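Local atomic coordinates of beta-galactosidase (Bacillus circulans, PDB entry 4MAD), a protein that probably hydrolyses terminal non-reducing beta-D-galactose residues of beta-D-galactosides, as a glycoside hydrolase of family 35. Residues K54-G59 and V97-I102; T62-V67 and S281-M286; F248-F253 and T326-A331. All coordinates share one frame; numbering follows the deposited sequence.

Contact 1: residues K54-G59 and V97-I102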
ATOM      1  N   LYS A  54      -3.411  17.212  14.091  1.00 18.05           N
ATOM      2  CA  LYS A  54      -3.663  16.221  15.132  1.00 15.56           C
ATOM      3  C   LYS A  54      -2.375  15.611  15.719  1.00 18.03           C
ATOM      4  O   LYS A  54      -2.225  15.461  16.888  1.00 20.10           O
ATOM      5  CB  LYS A  54      -4.626  15.145  14.665  1.00 14.16           C
ATOM      6  CG  LYS A  54      -6.055  15.634  14.562  1.00 14.56           C
ATOM      7  CD  LYS A  54      -6.984  14.857  13.679  1.00 15.85           C
ATOM      8  CE  LYS A  54      -8.378  15.301  13.842  1.00 18.92           C
ATOM      9  NZ  LYS A  54      -9.329  14.800  12.915  1.00 21.36           N
ATOM     10  N   LEU A  55      -1.438  15.288  14.879  1.00 18.07           N
ATOM     11  CA  LEU A  55      -0.192  14.766  15.372  1.00 19.56           C
ATOM     12  C   LEU A  55       0.550  15.814  16.212  1.00 17.74           C
ATOM     13  O   LEU A  55       1.031  15.540  17.248  1.00 17.15           O
ATOM     14  CB  LEU A  55       0.681  14.289  14.227  1.00 20.74           C
ATOM     15  CG  LEU A  55       0.101  13.242  13.271  1.00 24.91           C
ATOM     16  CD1 LEU A  55       1.188  12.756  12.363  1.00 25.20           C
ATOM     17  CD2 LEU A  55      -0.504  12.134  13.994  1.00 24.53           C
ATOM     18  N   LYS A  56       0.563  17.038  15.743  1.00 19.60           N
ATOM     19  CA  LYS A  56       1.263  18.055  16.466  1.00 20.06           C
ATOM     20  C   LYS A  56       0.607  18.177  17.799  1.00 20.46           C
ATOM     21  O   LYS A  56       1.259  18.275  18.753  1.00 21.23           O
ATOM     22  CB  LYS A  56       1.228  19.372  15.727  1.00 20.45           C
ATOM     23  CG  LYS A  56       1.805  20.484  16.474  1.00 20.91           C
ATOM     24  CD  LYS A  56       3.257  20.469  16.487  1.00 24.65           C
ATOM     25  CE  LYS A  56       3.876  21.853  16.661  1.00 32.66           C
ATOM     26  NZ  LYS A  56       5.259  21.808  17.092  1.00 32.86           N
ATOM     27  N   ALA A  57      -0.702  18.136  17.847  1.00 19.64           N
ATOM     28  CA  ALA A  57      -1.453  18.246  19.072  1.00 19.73           C
ATOM     29  C   ALA A  57      -1.115  17.119  20.044  1.00 22.79           C
ATOM     30  O   ALA A  57      -1.133  17.306  21.220  1.00 24.27           O
ATOM     31  CB  ALA A  57      -2.880  18.263  18.793  1.00 20.06           C
ATOM     32  N   CYS A  58      -0.824  15.949  19.536  1.00 21.12           N
ATOM     33  CA  CYS A  58      -0.517  14.838  20.406  1.00 19.49           C
ATOM     34  C   CYS A  58       0.781  15.065  21.134  1.00 20.05           C
ATOM     35  O   CYS A  58       1.031  14.462  22.112  1.00 22.25           O
ATOM     36  CB  CYS A  58      -0.473  13.547  19.663  1.00 17.80           C
ATOM     37  SG  CYS A  58      -0.522  12.076  20.618  1.00 24.61           S
ATOM     38  N   GLY A  59       1.591  15.966  20.627  1.00 20.50           N
ATOM     39  CA  GLY A  59       2.917  16.173  21.117  1.00 17.92           C
ATOM     40  C   GLY A  59       4.120  15.708  20.343  1.00 17.83           C
ATOM     41  O   GLY A  59       5.194  15.889  20.817  1.00 18.00           O
ATOM     42  N   VAL A  97       2.469  23.554  10.000  1.00 22.57           N
ATOM     43  CA  VAL A  97       1.883  23.098  11.213  1.00 23.81           C
ATOM     44  C   VAL A  97       2.938  23.044  12.285  1.00 24.14           C
ATOM     45  O   VAL A  97       2.621  22.920  13.419  1.00 25.95           O
ATOM     46  CB  VAL A  97       1.276  21.709  11.003  1.00 24.38           C
ATOM     47  CG1 VAL A  97       1.213  20.947  12.230  1.00 27.83           C
ATOM     48  CG2 VAL A  97      -0.029  21.813  10.339  1.00 25.83           C
ATOM     49  N   GLY A  98       4.191  23.198  11.903  1.00 21.33           N
ATOM     50  CA  GLY A  98       5.251  23.188  12.860  1.00 23.51           C
ATOM     51  C   GLY A  98       5.904  21.872  13.227  1.00 24.11           C
ATOM     52  O   GLY A  98       6.326  21.730  14.336  1.00 25.44           O
ATOM     53  N   LEU A  99       6.012  20.956  12.289  1.00 20.60           N
ATOM     54  CA  LEU A  99       6.682  19.695  12.539  1.00 19.81           C
ATOM     55  C   LEU A  99       7.989  19.602  11.769  1.00 18.79           C
ATOM     56  O   LEU A  99       8.062  19.981  10.657  1.00 21.34           O
ATOM     57  CB  LEU A  99       5.812  18.511  12.147  1.00 14.84           C
ATOM     58  CG  LEU A  99       4.495  18.393  12.873  1.00 17.77           C
ATOM     59  CD1 LEU A  99       3.465  17.633  12.111  1.00 18.64           C
ATOM     60  CD2 LEU A  99       4.730  17.752  14.129  1.00 18.99           C
ATOM     61  N   HIS A 100       8.992  19.043  12.396  1.00 16.25           N
ATOM     62  CA  HIS A 100      10.135  18.594  11.646  1.00 17.96           C
ATOM     63  C   HIS A 100       9.697  17.436  10.770  1.00 17.42           C
ATOM     64  O   HIS A 100       8.720  16.822  11.018  1.00 17.86           O
ATOM     65  CB  HIS A 100      11.244  18.107  12.534  1.00 16.89           C
ATOM     66  CG  HIS A 100      11.699  19.102  13.517  1.00 21.85           C
ATOM     67  ND1 HIS A 100      12.135  20.344  13.149  1.00 22.60           N
ATOM     68  CD2 HIS A 100      11.749  19.062  14.863  1.00 24.29           C
ATOM     69  CE1 HIS A 100      12.445  21.029  14.225  1.00 25.69           C
ATOM     70  NE2 HIS A 100      12.221  20.276  15.282  1.00 27.86           N
ATOM     71  N   VAL A 101      10.463  17.193   9.737  1.00 18.41           N
ATOM     72  CA  VAL A 101      10.181  16.085   8.822  1.00 18.85           C
ATOM     73  C   VAL A 101      11.344  15.085   8.598  1.00 18.94           C
ATOM     74  O   VAL A 101      12.420  15.460   8.357  1.00 18.15           O
ATOM     75  CB  VAL A 101       9.743  16.622   7.474  1.00 19.76           C
ATOM     76  CG1 VAL A 101       9.542  15.507   6.486  1.00 20.16           C
ATOM     77  CG2 VAL A 101       8.494  17.410   7.620  1.00 17.74           C
ATOM     78  N   ILE A 102      11.048  13.799   8.666  1.00 18.90           N
ATOM     79  CA  ILE A 102      11.977  12.756   8.304  1.00 18.52           C
ATOM     80  C   ILE A 102      11.406  12.124   7.043  1.00 14.89           C
ATOM     81  O   ILE A 102      10.261  11.879   6.988  1.00 14.24           O
ATOM     82  CB  ILE A 102      12.089  11.703   9.383  1.00 20.51           C
ATOM     83  CG1 ILE A 102      12.761  12.273  10.633  1.00 23.66           C
ATOM     84  CG2 ILE A 102      12.884  10.550   8.919  1.00 20.51           C
ATOM     85  CD1 ILE A 102      12.774  11.377  11.792  1.00 22.40           C
TER
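K56 reaches from the last turn of helix 48-58 across to V97, G98 and L99, and its long side chain makes all the close approaches of the contact. The tight part lies along the methylenes of the lysine, from CB to CD. K56 CB rests 3.8 Å from CG1 of V97, and K56 CD runs 3.9 Å from CD2 of L99, with the lysine and leucine chains sliding past each other in opposite directions. V97 and L99 suit this place because their branched ends cover methylenes and also press into the same helix, V97 on L53 and L99 on L52. The setting is a TIM barrel: helix 48-58 follows the first strand, helix 87-97 the second, and L99 leads from that second helix into strand 100-104, so neighbouring outer helices meet near their C-terminal ends. Toward the solvent the contact thins to a single polar reach. With K56 CG anti to the backbone N (chi1 174°) and a bend at chi2 of 77°, the lysine chain folds over the exposed G98, where K56 NZ donates to the carbonyl O of G98 at 3.0 Å. NZ lies above the carbonyl plane, 36° out of it, and the flexible tether of a lysine accommodates such an oblique approach. G98 ends its helix in a Schellman motif with positive phi. A CB there would jam against the carbonyl O of V97 and stand only 3.3 Å from CE of K56, so both the turn and the lysine call for glycine. Helix 48-58 ends in the same way, at G59.

Contact 2: residues T62-V67 and S281-M286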
ATOM      1  N   THR A  62       7.859  15.784  15.161  1.00 16.16           N
ATOM      2  CA  THR A  62       8.307  15.362  13.874  1.00 17.61           C
ATOM      3  C   THR A  62       7.247  14.468  13.220  1.00 17.64           C
ATOM      4  O   THR A  62       6.558  13.790  13.907  1.00 16.46           O
ATOM      5  CB  THR A  62       9.608  14.597  14.060  1.00 16.28           C
ATOM      6  OG1 THR A  62      10.521  15.360  14.824  1.00 21.37           O
ATOM      7  CG2 THR A  62      10.204  14.257  12.750  1.00 18.32           C
ATOM      8  N   VAL A  63       7.170  14.497  11.896  1.00 17.66           N
ATOM      9  CA  VAL A  63       6.382  13.565  11.119  1.00 18.66           C
ATOM     10  C   VAL A  63       7.345  12.873  10.148  1.00 18.71           C
ATOM     11  O   VAL A  63       8.273  13.449   9.710  1.00 15.50           O
ATOM     12  CB  VAL A  63       5.214  14.204  10.332  1.00 18.23           C
ATOM     13  CG1 VAL A  63       5.685  15.199   9.339  1.00 17.10           C
ATOM     14  CG2 VAL A  63       4.406  13.171   9.668  1.00 15.52           C
ATOM     15  N   GLU A  64       7.093  11.595   9.895  1.00 17.61           N
ATOM     16  CA  GLU A  64       7.931  10.801   9.079  1.00 16.72           C
ATOM     17  C   GLU A  64       7.094  10.169   7.994  1.00 16.58           C
ATOM     18  O   GLU A  64       6.074   9.645   8.279  1.00 16.42           O
ATOM     19  CB  GLU A  64       8.606   9.713   9.898  1.00 18.36           C
ATOM     20  CG  GLU A  64       9.391   8.711   9.136  1.00 21.56           C
ATOM     21  CD  GLU A  64       8.506   7.582   8.629  1.00 24.82           C
ATOM     22  OE1 GLU A  64       7.812   6.960   9.418  1.00 22.87           O
ATOM     23  OE2 GLU A  64       8.520   7.369   7.429  1.00 26.86           O
ATOM     24  N   THR A  65       7.578  10.219   6.766  1.00 14.38           N
ATOM     25  CA  THR A  65       6.913   9.554   5.693  1.00 14.33           C
ATOM     26  C   THR A  65       7.880   8.824   4.791  1.00 16.11           C
ATOM     27  O   THR A  65       8.935   9.270   4.567  1.00 17.56           O
ATOM     28  CB  THR A  65       6.106  10.519   4.829  1.00 16.12           C
ATOM     29  OG1 THR A  65       5.325   9.803   3.881  1.00 16.37           O
ATOM     30  CG2 THR A  65       7.028  11.451   4.116  1.00 16.28           C
ATOM     31  N   TYR A  66       7.449   7.698   4.264  1.00 15.15           N
ATOM     32  CA  TYR A  66       8.088   7.067   3.147  1.00 16.70           C
ATOM     33  C   TYR A  66       7.790   7.849   1.878  1.00 16.56           C
ATOM     34  O   TYR A  66       6.928   8.664   1.886  1.00 17.32           O
ATOM     35  CB  TYR A  66       7.551   5.667   2.920  1.00 16.65           C
ATOM     36  CG  TYR A  66       8.032   4.590   3.832  1.00 13.63           C
ATOM     37  CD1 TYR A  66       9.353   4.278   3.947  1.00 14.56           C
ATOM     38  CD2 TYR A  66       7.136   3.813   4.516  1.00 18.74           C
ATOM     39  CE1 TYR A  66       9.762   3.248   4.768  1.00 20.12           C
ATOM     40  CE2 TYR A  66       7.537   2.824   5.306  1.00 18.16           C
ATOM     41  CZ  TYR A  66       8.854   2.518   5.444  1.00 20.10           C
ATOM     42  OH  TYR A  66       9.243   1.507   6.275  1.00 19.15           O
ATOM     43  N   VAL A  67       8.545   7.574   0.817  1.00 16.25           N
ATOM     44  CA  VAL A  67       8.252   8.041  -0.534  1.00 17.38           C
ATOM     45  C   VAL A  67       7.966   6.853  -1.438  1.00 16.64           C
ATOM     46  O   VAL A  67       8.759   6.011  -1.511  1.00 14.35           O
ATOM     47  CB  VAL A  67       9.441   8.767  -1.184  1.00 17.06           C
ATOM     48  CG1 VAL A  67       9.053   9.269  -2.481  1.00 19.30           C
ATOM     49  CG2 VAL A  67       9.958   9.901  -0.305  1.00 19.88           C
ATOM     50  N   SER A 281      14.461   8.043  21.517  1.00 16.81           N
ATOM     51  CA  SER A 281      13.591   8.709  20.590  1.00 15.95           C
ATOM     52  C   SER A 281      12.737   7.678  19.900  1.00 17.22           C
ATOM     53  O   SER A 281      13.047   6.536  19.885  1.00 17.88           O
ATOM     54  CB  SER A 281      14.338   9.487  19.556  1.00 18.18           C
ATOM     55  OG  SER A 281      15.034  10.539  20.078  1.00 19.76           O
ATOM     56  N   VAL A 282      11.627   8.120  19.370  1.00 16.97           N
ATOM     57  CA  VAL A 282      10.684   7.177  18.832  1.00 18.05           C
ATOM     58  C   VAL A 282       9.918   7.706  17.637  1.00 17.40           C
ATOM     59  O   VAL A 282       9.605   8.841  17.564  1.00 19.16           O
ATOM     60  CB  VAL A 282       9.725   6.729  19.923  1.00 18.51           C
ATOM     61  CG1 VAL A 282       8.960   7.884  20.438  1.00 21.08           C
ATOM     62  CG2 VAL A 282       8.777   5.638  19.412  1.00 18.57           C
ATOM     63  N   ASN A 283       9.656   6.839  16.692  1.00 14.48           N
ATOM     64  CA  ASN A 283       8.744   7.106  15.594  1.00 16.43           C
ATOM     65  C   ASN A 283       7.589   6.122  15.633  1.00 16.66           C
ATOM     66  O   ASN A 283       7.787   4.989  15.471  1.00 16.89           O
ATOM     67  CB  ASN A 283       9.466   7.004  14.267  1.00 17.69           C
ATOM     68  CG  ASN A 283       8.602   7.358  13.093  1.00 18.76           C
ATOM     69  OD1 ASN A 283       7.829   8.297  13.135  1.00 17.66           O
ATOM     70  ND2 ASN A 283       8.757   6.598  12.018  1.00 17.01           N
ATOM     71  N   PHE A 284       6.394   6.610  15.877  1.00 15.77           N
ATOM     72  CA  PHE A 284       5.253   5.764  15.984  1.00 15.22           C
ATOM     73  C   PHE A 284       4.857   5.266  14.562  1.00 14.39           C
ATOM     74  O   PHE A 284       4.638   6.059  13.705  1.00 17.29           O
ATOM     75  CB  PHE A 284       4.092   6.515  16.631  1.00 13.33           C
ATOM     76  CG  PHE A 284       4.032   6.398  18.104  1.00 15.70           C
ATOM     77  CD1 PHE A 284       3.047   5.716  18.684  1.00 17.53           C
ATOM     78  CD2 PHE A 284       4.957   6.988  18.892  1.00 17.66           C
ATOM     79  CE1 PHE A 284       3.013   5.589  20.030  1.00 20.71           C
ATOM     80  CE2 PHE A 284       4.892   6.874  20.225  1.00 19.55           C
ATOM     81  CZ  PHE A 284       3.927   6.179  20.785  1.00 17.52           C
ATOM     82  N   TYR A 285       4.759   3.953  14.391  1.00 12.74           N
ATOM     83  CA  TYR A 285       4.281   3.361  13.178  1.00 14.85           C
ATOM     84  C   TYR A 285       2.996   2.550  13.421  1.00 16.50           C
ATOM     85  O   TYR A 285       3.060   1.536  14.029  1.00 18.11           O
ATOM     86  CB  TYR A 285       5.356   2.462  12.621  1.00 13.88           C
ATOM     87  CG  TYR A 285       5.133   2.124  11.173  1.00 18.55           C
ATOM     88  CD1 TYR A 285       5.839   2.741  10.172  1.00 14.75           C
ATOM     89  CD2 TYR A 285       4.151   1.244  10.809  1.00 16.01           C
ATOM     90  CE1 TYR A 285       5.603   2.441   8.857  1.00 17.29           C
ATOM     91  CE2 TYR A 285       3.897   0.975   9.510  1.00 15.57           C
ATOM     92  CZ  TYR A 285       4.630   1.552   8.533  1.00 15.31           C
ATOM     93  OH  TYR A 285       4.352   1.250   7.251  1.00 16.70           O
ATOM     94  N   MET A 286       1.840   2.996  12.932  1.00 17.93           N
ATOM     95  CA  MET A 286       1.621   4.259  12.246  1.00 14.27           C
ATOM     96  C   MET A 286       0.927   5.253  13.187  1.00 15.89           C
ATOM     97  O   MET A 286       0.134   4.866  13.977  1.00 15.47           O
ATOM     98  CB  MET A 286       0.697   4.054  11.074  1.00 16.72           C
ATOM     99  CG  MET A 286       1.209   3.244   9.979  1.00 16.85           C
ATOM    100  SD  MET A 286       2.472   3.938   9.050  1.00 16.99           S
ATOM    101  CE  MET A 286       1.634   5.297   8.361  1.00 17.20           C
TER
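E64 and N283 meet by their polar side chains inside the barrel, one on the second strand and one on the eighth, across the first strand, 34-38, which runs between them. The glutamate can be followed outward. Its CB lies 3.6 Å from OD1 of N283. CG, set anti to the backbone N (chi1 173°), comes to 3.6 Å from ND2 of N283, and the bend at chi2 then carries CD to 3.5 Å from the same nitrogen. At the tip OE1 accepts a hydrogen bond from N283 ND2 of 2.8 Å, nearly straight at 160°. The N-H uses the anti side of OE1 and arrives 27° out of the carboxylate plane, while OE1 stays close to the amide plane of N283; the two flat groups stand almost perpendicular. Asparagine suits the place because its buried amide must both give and take: ND2 also binds the carbonyl O of M246, and OD1 pairs with the hydroxyl of S35, which together fix its rotation. R104 makes a long, weak ion pair with OE1, which may help a buried glutamate keep its charge.

Farther along the strands Y66 and Y285 meet edge on, their side chains crossing at about a right angle, with Y66 CE2 4.1 Å from Y285 CE1. Each hydroxyl has a partner beyond, Y66 with N170 and Y285 with Y313. The sulphur SD of M286, which follows a cis peptide, sits 3.2 Å above the centre of the Y285 ring. The nearest side-chain atoms of Y66 and E247, the predicted nucleophile, are about 3 Å apart. The contact thus lies inside a (beta/alpha)8 barrel of clan GH-A, where Y66 and Y285 border the site of E247 and the predicted proton donor E171.

Contact 3: residues F248-F253 and T326-A331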
ATOM      1  N   PHE A 248       8.097   2.073  15.882  1.00 14.54           N
ATOM      2  CA  PHE A 248       7.489   1.455  17.046  1.00 14.45           C
ATOM      3  C   PHE A 248       6.117   0.999  16.566  1.00 15.80           C
ATOM      4  O   PHE A 248       5.227   1.790  16.395  1.00 15.05           O
ATOM      5  CB  PHE A 248       7.402   2.456  18.197  1.00 12.93           C
ATOM      6  CG  PHE A 248       6.553   2.020  19.373  1.00 13.85           C
ATOM      7  CD1 PHE A 248       6.501   0.726  19.802  1.00 18.10           C
ATOM      8  CD2 PHE A 248       5.822   2.941  20.085  1.00 16.00           C
ATOM      9  CE1 PHE A 248       5.717   0.410  20.893  1.00 13.66           C
ATOM     10  CE2 PHE A 248       5.062   2.579  21.107  1.00 14.24           C
ATOM     11  CZ  PHE A 248       5.034   1.322  21.517  1.00 12.76           C
ATOM     12  N   TRP A 249       5.990  -0.304  16.378  1.00 15.93           N
ATOM     13  CA  TRP A 249       4.800  -0.890  15.827  1.00 16.68           C
ATOM     14  C   TRP A 249       3.781  -0.991  16.964  1.00 16.29           C
ATOM     15  O   TRP A 249       3.645  -1.993  17.589  1.00 16.84           O
ATOM     16  CB  TRP A 249       5.072  -2.289  15.210  1.00 17.65           C
ATOM     17  CG  TRP A 249       6.142  -2.283  14.202  1.00 16.35           C
ATOM     18  CD1 TRP A 249       6.302  -1.388  13.258  1.00 19.68           C
ATOM     19  CD2 TRP A 249       7.188  -3.236  14.040  1.00 17.63           C
ATOM     20  NE1 TRP A 249       7.386  -1.675  12.505  1.00 22.26           N
ATOM     21  CE2 TRP A 249       7.963  -2.811  12.986  1.00 18.96           C
ATOM     22  CE3 TRP A 249       7.551  -4.387  14.708  1.00 19.61           C
ATOM     23  CZ2 TRP A 249       9.072  -3.496  12.570  1.00 25.06           C
ATOM     24  CZ3 TRP A 249       8.654  -5.047  14.301  1.00 23.20           C
ATOM     25  CH2 TRP A 249       9.390  -4.613  13.244  1.00 23.39           C
ATOM     26  N   HIS A 250       3.095   0.091  17.220  1.00 17.14           N
ATOM     27  CA  HIS A 250       2.174   0.141  18.346  1.00 17.18           C
ATOM     28  C   HIS A 250       0.812  -0.418  17.993  1.00 16.51           C
ATOM     29  O   HIS A 250      -0.045  -0.539  18.796  1.00 16.45           O
ATOM     30  CB  HIS A 250       2.019   1.558  18.872  1.00 15.96           C
ATOM     31  CG  HIS A 250       1.203   2.422  17.999  1.00 18.88           C
ATOM     32  ND1 HIS A 250       1.658   2.916  16.804  1.00 20.25           N
ATOM     33  CD2 HIS A 250      -0.066   2.838  18.112  1.00 15.05           C
ATOM     34  CE1 HIS A 250       0.714   3.623  16.233  1.00 13.74           C
ATOM     35  NE2 HIS A 250      -0.339   3.596  17.004  1.00 25.38           N
ATOM     36  N   GLY A 251       0.673  -0.746  16.736  1.00 15.96           N
ATOM     37  CA  GLY A 251      -0.499  -1.321  16.167  1.00 16.98           C
ATOM     38  C   GLY A 251      -0.034  -2.405  15.207  1.00 16.51           C
ATOM     39  O   GLY A 251       1.025  -2.878  15.368  1.00 15.88           O
ATOM     40  N   TRP A 252      -0.870  -2.787  14.252  1.00 15.98           N
ATOM     41  CA  TRP A 252      -0.517  -3.760  13.236  1.00 14.99           C
ATOM     42  C   TRP A 252      -1.530  -3.699  12.092  1.00 16.26           C
ATOM     43  O   TRP A 252      -2.486  -3.004  12.171  1.00 16.36           O
ATOM     44  CB  TRP A 252      -0.421  -5.178  13.778  1.00 16.30           C
ATOM     45  CG  TRP A 252       0.485  -6.097  13.045  1.00 15.76           C
ATOM     46  CD1 TRP A 252       0.148  -7.184  12.354  1.00 19.10           C
ATOM     47  CD2 TRP A 252       1.905  -6.018  12.988  1.00 18.69           C
ATOM     48  NE1 TRP A 252       1.254  -7.793  11.841  1.00 17.29           N
ATOM     49  CE2 TRP A 252       2.354  -7.106  12.242  1.00 16.19           C
ATOM     50  CE3 TRP A 252       2.836  -5.132  13.499  1.00 16.44           C
ATOM     51  CZ2 TRP A 252       3.682  -7.312  11.990  1.00 22.11           C
ATOM     52  CZ3 TRP A 252       4.120  -5.341  13.263  1.00 17.87           C
ATOM     53  CH2 TRP A 252       4.554  -6.421  12.526  1.00 22.78           C
ATOM     54  N   PHE A 253      -1.258  -4.432  11.048  1.00 14.78           N
ATOM     55  CA  PHE A 253      -2.080  -4.430   9.853  1.00 13.02           C
ATOM     56  C   PHE A 253      -2.732  -5.779   9.605  1.00 15.71           C
ATOM     57  O   PHE A 253      -2.367  -6.733  10.199  1.00 18.81           O
ATOM     58  CB  PHE A 253      -1.287  -4.103   8.616  1.00 14.14           C
ATOM     59  CG  PHE A 253      -0.215  -5.041   8.367  1.00 14.32           C
ATOM     60  CD1 PHE A 253      -0.326  -6.030   7.449  1.00 22.84           C
ATOM     61  CD2 PHE A 253       0.913  -4.956   9.092  1.00 18.21           C
ATOM     62  CE1 PHE A 253       0.680  -6.889   7.277  1.00 25.63           C
ATOM     63  CE2 PHE A 253       1.883  -5.815   8.934  1.00 21.49           C
ATOM     64  CZ  PHE A 253       1.765  -6.787   8.017  1.00 22.38           C
ATOM     65  N   THR A 326      -8.370   8.945  19.157  1.00 16.78           N
ATOM     66  CA  THR A 326      -8.674   7.671  19.752  1.00 15.66           C
ATOM     67  C   THR A 326      -8.243   7.647  21.204  1.00 16.61           C
ATOM     68  O   THR A 326      -7.595   8.509  21.632  1.00 17.25           O
ATOM     69  CB  THR A 326      -7.885   6.610  19.088  1.00 17.71           C
ATOM     70  OG1 THR A 326      -6.505   6.889  19.258  1.00 17.23           O
ATOM     71  CG2 THR A 326      -8.234   6.519  17.598  1.00 14.97           C
ATOM     72  N   GLU A 327      -8.576   6.601  21.924  1.00 15.41           N
ATOM     73  CA  GLU A 327      -8.106   6.440  23.282  1.00 19.34           C
ATOM     74  C   GLU A 327      -6.554   6.350  23.336  1.00 18.07           C
ATOM     75  O   GLU A 327      -5.960   6.910  24.196  1.00 16.15           O
ATOM     76  CB  GLU A 327      -8.755   5.227  23.946  1.00 21.21           C
ATOM     77  CG  GLU A 327     -10.169   5.499  24.436  1.00 30.99           C
ATOM     78  CD  GLU A 327     -10.931   4.254  24.913  1.00 46.83           C
ATOM     79  OE1 GLU A 327     -10.335   3.312  25.431  1.00 41.75           O
ATOM     80  OE2 GLU A 327     -12.165   4.243  24.736  1.00 53.10           O
ATOM     81  N   LYS A 328      -5.942   5.681  22.361  1.00 15.89           N
ATOM     82  CA  LYS A 328      -4.517   5.568  22.301  1.00 16.52           C
ATOM     83  C   LYS A 328      -3.888   6.947  22.206  1.00 17.02           C
ATOM     84  O   LYS A 328      -2.944   7.239  22.877  1.00 16.98           O
ATOM     85  CB  LYS A 328      -4.122   4.778  21.089  1.00 19.86           C
ATOM     86  CG  LYS A 328      -3.564   3.544  21.432  1.00 29.97           C
ATOM     87  CD  LYS A 328      -2.874   2.907  20.267  1.00 31.68           C
ATOM     88  CE  LYS A 328      -3.363   1.546  20.137  1.00 24.05           C
ATOM     89  NZ  LYS A 328      -2.653   0.953  19.040  1.00 18.57           N
ATOM     90  N   PHE A 329      -4.502   7.819  21.432  1.00 16.72           N
ATOM     91  CA  PHE A 329      -3.980   9.152  21.232  1.00 16.16           C
ATOM     92  C   PHE A 329      -3.868   9.913  22.559  1.00 17.43           C
ATOM     93  O   PHE A 329      -2.845  10.416  22.864  1.00 18.17           O
ATOM     94  CB  PHE A 329      -4.931   9.896  20.317  1.00 17.21           C
ATOM     95  CG  PHE A 329      -4.630  11.372  20.111  1.00 17.41           C
ATOM     96  CD1 PHE A 329      -4.034  11.818  18.971  1.00 20.58           C
ATOM     97  CD2 PHE A 329      -5.003  12.301  21.017  1.00 19.71           C
ATOM     98  CE1 PHE A 329      -3.792  13.139  18.786  1.00 20.68           C
ATOM     99  CE2 PHE A 329      -4.756  13.629  20.793  1.00 24.11           C
ATOM    100  CZ  PHE A 329      -4.161  14.022  19.682  1.00 18.94           C
ATOM    101  N   TYR A 330      -4.926   9.912  23.345  1.00 17.49           N
ATOM    102  CA  TYR A 330      -4.867  10.560  24.656  1.00 18.05           C
ATOM    103  C   TYR A 330      -3.854   9.913  25.595  1.00 19.34           C
ATOM    104  O   TYR A 330      -3.201  10.551  26.342  1.00 18.93           O
ATOM    105  CB  TYR A 330      -6.246  10.636  25.279  1.00 15.39           C
ATOM    106  CG  TYR A 330      -7.147  11.575  24.535  1.00 20.14           C
ATOM    107  CD1 TYR A 330      -6.927  12.934  24.556  1.00 28.02           C
ATOM    108  CD2 TYR A 330      -8.175  11.118  23.787  1.00 21.78           C
ATOM    109  CE1 TYR A 330      -7.737  13.789  23.885  1.00 27.00           C
ATOM    110  CE2 TYR A 330      -8.976  11.946  23.137  1.00 27.71           C
ATOM    111  CZ  TYR A 330      -8.764  13.283  23.171  1.00 28.65           C
ATOM    112  OH  TYR A 330      -9.600  14.065  22.479  1.00 29.98           O
ATOM    113  N   ALA A 331      -3.786   8.608  25.543  1.00 18.04           N
ATOM    114  CA  ALA A 331      -2.912   7.863  26.401  1.00 17.84           C
ATOM    115  C   ALA A 331      -1.431   8.196  26.144  1.00 18.66           C
ATOM    116  O   ALA A 331      -0.672   8.378  27.065  1.00 15.68           O
ATOM    117  CB  ALA A 331      -3.147   6.407  26.232  1.00 17.14           C
TER
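K328 leaves its helix with a chi1 of -112°, well away from a staggered value, and a second kink at chi3 of -129° swings its amino end to H250, whose own ring is held between backbone N and carbonyl carbon. The contact belongs to the TIM barrel, where it ties the loop leaving the seventh strand, 244-249, to the start of helix 327-339, the helix that follows the eighth. K328 NZ donates to the carbonyl O of H250 at 3.0 Å, coming in from above the carbonyl plane. CD of K328 meets the edge of the imidazole in its plane, the two side chains cross at a slant, and V268 of helix 265-276 packs on both. A long, flexible cation suits this buried spot, since the same NZ also forms a salt bridge with D316. A methionine here would probably cost the carboxylate of D316 this counter-charge and the carbonyl O of H250 this donor. Past the histidine the chain runs on through G251 to W252, which lines the pocket of a bound 2-(2-methoxyethoxy)ethanol. The helix that carries K328 begins with T326 as its N-cap, a threonine whose hydroxyl accepts from an amide of the first turn: F329 N donates to T326 OG1 at 3.1 Å, with an N-H...O angle of 153°.

From the N terminus, segment 54-59 opens contact 1 and 62-67 opens contact 2 directly after it. Contact 1 closes at 97-102, within the far longer loop that contact 2 still holds open, so these two cross. Segment 248-253 opens contact 3 before 281-286 closes contact 2, a second crossing, and 326-331 closes contact 3; contacts 1 and 3 follow in series. Backbone bonding of V63 with H100 and I102 joins contacts 1 and 2 in neighbouring strands, and F248 with N283 and Y285 does the same for contacts 2 and 3. On the outside, F329 packs on K54 and C58, bringing the first and last helices of the barrel together.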